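Local coordinates for acyl-[acyl-carrier-protein]--UDP-N-acetylglucosamine O-acyltransferase (Helicobacter pylori, PDB 1J2Z) that transfers a (3R)-hydroxyacyl chain from acyl carrier protein to UDP-N-acetylglucosamine, the first step of lipid A biosynthesis, at residues Gly48-Gly53 with Ser78-Gly83. Residues are numbered along the deposited sequence; the frame is centred on the assembly and turned at random.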
ATOM      1  N   GLY A  48       8.852 -14.788  16.970  1.00 21.36           N
ATOM      2  CA  GLY A  48       7.886 -14.939  18.046  1.00 22.39           C
ATOM      3  C   GLY A  48       7.336 -16.344  18.221  1.00 22.76           C
ATOM      4  O   GLY A  48       7.847 -17.304  17.643  1.00 17.76           O
ATOM      5  N   HIS A  49       6.282 -16.452  19.023  1.00 21.01           N
ATOM      6  CA  HIS A  49       5.636 -17.727  19.313  1.00 22.85           C
ATOM      7  C   HIS A  49       4.583 -17.937  18.244  1.00 23.53           C
ATOM      8  O   HIS A  49       3.397 -17.676  18.453  1.00 21.18           O
ATOM      9  CB  HIS A  49       5.011 -17.661  20.708  1.00 26.94           C
ATOM     10  CG  HIS A  49       5.918 -17.047  21.726  1.00 31.84           C
ATOM     11  ND1 HIS A  49       7.088 -17.649  22.136  1.00 33.60           N
ATOM     12  CD2 HIS A  49       5.871 -15.850  22.358  1.00 37.33           C
ATOM     13  CE1 HIS A  49       7.724 -16.849  22.972  1.00 36.13           C
ATOM     14  NE2 HIS A  49       7.007 -15.750  23.123  1.00 35.59           N
ATOM     15  N   THR A  50       5.045 -18.420  17.098  1.00 23.09           N
ATOM     16  CA  THR A  50       4.201 -18.618  15.936  1.00 20.98           C
ATOM     17  C   THR A  50       4.026 -20.070  15.506  1.00 20.59           C
ATOM     18  O   THR A  50       4.999 -20.819  15.381  1.00 21.37           O
ATOM     19  CB  THR A  50       4.783 -17.827  14.751  1.00 26.50           C
ATOM     20  OG1 THR A  50       5.033 -16.475  15.165  1.00 25.66           O
ATOM     21  CG2 THR A  50       3.822 -17.831  13.575  1.00 26.33           C
ATOM     22  N   PHE A  51       2.774 -20.452  15.279  1.00 15.82           N
ATOM     23  CA  PHE A  51       2.439 -21.796  14.830  1.00 15.95           C
ATOM     24  C   PHE A  51       1.844 -21.664  13.431  1.00 17.25           C
ATOM     25  O   PHE A  51       0.958 -20.832  13.207  1.00 18.14           O
ATOM     26  CB  PHE A  51       1.397 -22.439  15.754  1.00 19.43           C
ATOM     27  CG  PHE A  51       0.936 -23.796  15.291  1.00 22.42           C
ATOM     28  CD1 PHE A  51       1.668 -24.940  15.596  1.00 19.18           C
ATOM     29  CD2 PHE A  51      -0.209 -23.925  14.509  1.00 24.66           C
ATOM     30  CE1 PHE A  51       1.268 -26.191  15.126  1.00 24.24           C
ATOM     31  CE2 PHE A  51      -0.618 -25.175  14.032  1.00 28.55           C
ATOM     32  CZ  PHE A  51       0.125 -26.309  14.343  1.00 23.04           C
ATOM     33  N   VAL A  52       2.337 -22.475  12.501  1.00 18.76           N
ATOM     34  CA  VAL A  52       1.858 -22.472  11.119  1.00 17.65           C
ATOM     35  C   VAL A  52       1.311 -23.870  10.804  1.00 19.58           C
ATOM     36  O   VAL A  52       2.064 -24.851  10.770  1.00 18.36           O
ATOM     37  CB  VAL A  52       3.000 -22.120  10.139  1.00 15.47           C
ATOM     38  CG1 VAL A  52       2.497 -22.181   8.706  1.00 18.12           C
ATOM     39  CG2 VAL A  52       3.526 -20.714  10.433  1.00 20.84           C
ATOM     40  N   GLY A  53      -0.003 -23.939  10.583  1.00 22.35           N
ATOM     41  CA  GLY A  53      -0.687 -25.196  10.313  1.00 20.04           C
ATOM     42  C   GLY A  53      -0.350 -25.961   9.046  1.00 22.29           C
ATOM     43  O   GLY A  53       0.221 -25.418   8.100  1.00 17.97           O
ATOM     44  N   SER A  78       2.890 -13.289  23.861  1.00 35.79           N
ATOM     45  CA  SER A  78       1.725 -13.521  23.006  1.00 30.43           C
ATOM     46  C   SER A  78       2.040 -14.486  21.872  1.00 25.17           C
ATOM     47  O   SER A  78       3.198 -14.819  21.642  1.00 21.26           O
ATOM     48  CB  SER A  78       1.214 -12.198  22.433  1.00 33.80           C
ATOM     49  OG  SER A  78       0.545 -11.440  23.429  1.00 44.27           O
ATOM     50  N   GLU A  79       1.010 -14.914  21.148  1.00 20.17           N
ATOM     51  CA  GLU A  79       1.198 -15.867  20.064  1.00 20.46           C
ATOM     52  C   GLU A  79       0.536 -15.476  18.754  1.00 19.75           C
ATOM     53  O   GLU A  79      -0.340 -14.611  18.710  1.00 20.41           O
ATOM     54  CB  GLU A  79       0.636 -17.233  20.464  1.00 21.60           C
ATOM     55  CG  GLU A  79       0.969 -17.698  21.870  1.00 31.62           C
ATOM     56  CD  GLU A  79       0.223 -18.972  22.231  1.00 29.30           C
ATOM     57  OE1 GLU A  79       0.642 -20.060  21.789  1.00 37.69           O
ATOM     58  OE2 GLU A  79      -0.798 -18.880  22.937  1.00 32.52           O
ATOM     59  N   LEU A  80       0.960 -16.148  17.690  1.00 22.28           N
ATOM     60  CA  LEU A  80       0.393 -15.965  16.358  1.00 18.94           C
ATOM     61  C   LEU A  80       0.092 -17.403  15.958  1.00 16.53           C
ATOM     62  O   LEU A  80       1.001 -18.231  15.893  1.00 18.49           O
ATOM     63  CB  LEU A  80       1.417 -15.366  15.392  1.00 14.58           C
ATOM     64  CG  LEU A  80       0.864 -14.659  14.145  1.00 27.63           C
ATOM     65  CD1 LEU A  80       1.953 -14.578  13.079  1.00 26.16           C
ATOM     66  CD2 LEU A  80      -0.347 -15.387  13.597  1.00 21.07           C
ATOM     67  N   ILE A  81      -1.175 -17.706  15.709  1.00 15.12           N
ATOM     68  CA  ILE A  81      -1.563 -19.064  15.347  1.00 17.73           C
ATOM     69  C   ILE A  81      -2.246 -19.089  13.981  1.00 19.64           C
ATOM     70  O   ILE A  81      -3.294 -18.476  13.787  1.00 18.23           O
ATOM     71  CB  ILE A  81      -2.505 -19.653  16.424  1.00 23.59           C
ATOM     72  CG1 ILE A  81      -1.821 -19.566  17.794  1.00 20.34           C
ATOM     73  CG2 ILE A  81      -2.854 -21.103  16.087  1.00 18.12           C
ATOM     74  CD1 ILE A  81      -2.741 -19.822  18.971  1.00 23.30           C
ATOM     75  N   ILE A  82      -1.636 -19.804  13.040  1.00 17.64           N
ATOM     76  CA  ILE A  82      -2.157 -19.904  11.678  1.00 15.70           C
ATOM     77  C   ILE A  82      -2.614 -21.330  11.386  1.00 19.19           C
ATOM     78  O   ILE A  82      -1.928 -22.298  11.727  1.00 19.68           O
ATOM     79  CB  ILE A  82      -1.076 -19.468  10.654  1.00 13.81           C
ATOM     80  CG1 ILE A  82      -0.751 -17.984  10.862  1.00 17.03           C
ATOM     81  CG2 ILE A  82      -1.564 -19.694   9.231  1.00 18.40           C
ATOM     82  CD1 ILE A  82       0.484 -17.500  10.112  1.00 19.30           C
ATOM     83  N   GLY A  83      -3.774 -21.440  10.745  1.00 19.45           N
ATOM     84  CA  GLY A  83      -4.346 -22.735  10.430  1.00 23.43           C
ATOM     85  C   GLY A  83      -3.759 -23.487   9.251  1.00 22.94           C
ATOM     86  O   GLY A  83      -2.625 -23.247   8.832  1.00 20.55           O
TER
HETATM   87  O   HOH W   1       4.958 -13.971  19.677  1.00 22.72           O
HETATM   88  O   HOH W   2       2.159 -20.201  19.047  1.00 30.29           O
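Strands 49-52 and 79-82 are neighbouring strands, from successive coils, on one wall of the left-handed beta-helix of this hexapeptide-repeat acyltransferase, and they run parallel in register. Thr-50 lies beside Leu-80, Phe-51 beside Ile-81 and Val-52 beside Ile-82. The 24 residues between the segments include the substrate-binding residues Gln-69 to Lys-72. Four backbone hydrogen bonds join the strands. Leu-80 N binds His-49 O, and Phe-51 N returns a nearly straight bond of 2.9 Å to Leu-80 O. Ile-82 N then donates to Phe-51 O at 2.8 Å. The last bond, from Gly-53 N to Ile-82 O, is more bent, with the donor well above the carbonyl plane.

Thr-50, Leu-80, Val-52 and Ile-82 share the buried face, where Leu-80 and Ile-82 also touch Leu-64 on another wall. Thr-50 and Leu-80 point the same way, side by side, with CG2 of Thr-50 3.8 Å from CD1 of Leu-80. The Thr-50 hydroxyl turns back to bond the carbonyl of Gln-47. On the other face, Phe-51 has CG anti to its backbone N (chi1 176°). Its ring atom CD2 lies 4.2 Å from CG2 of Ile-81. The same Phe-51 CD2 is 3.7 Å from Ile-82 O.

At the start of the pair, one water accepts a hydrogen bond from His-49 N and donates one to Ser-78 O. A second water donates to both His-49 O and Glu-79 OE1. His-49 CD2 lies 3.0 Å from Ser-78 O, which approaches the edge of the imidazole in its plane.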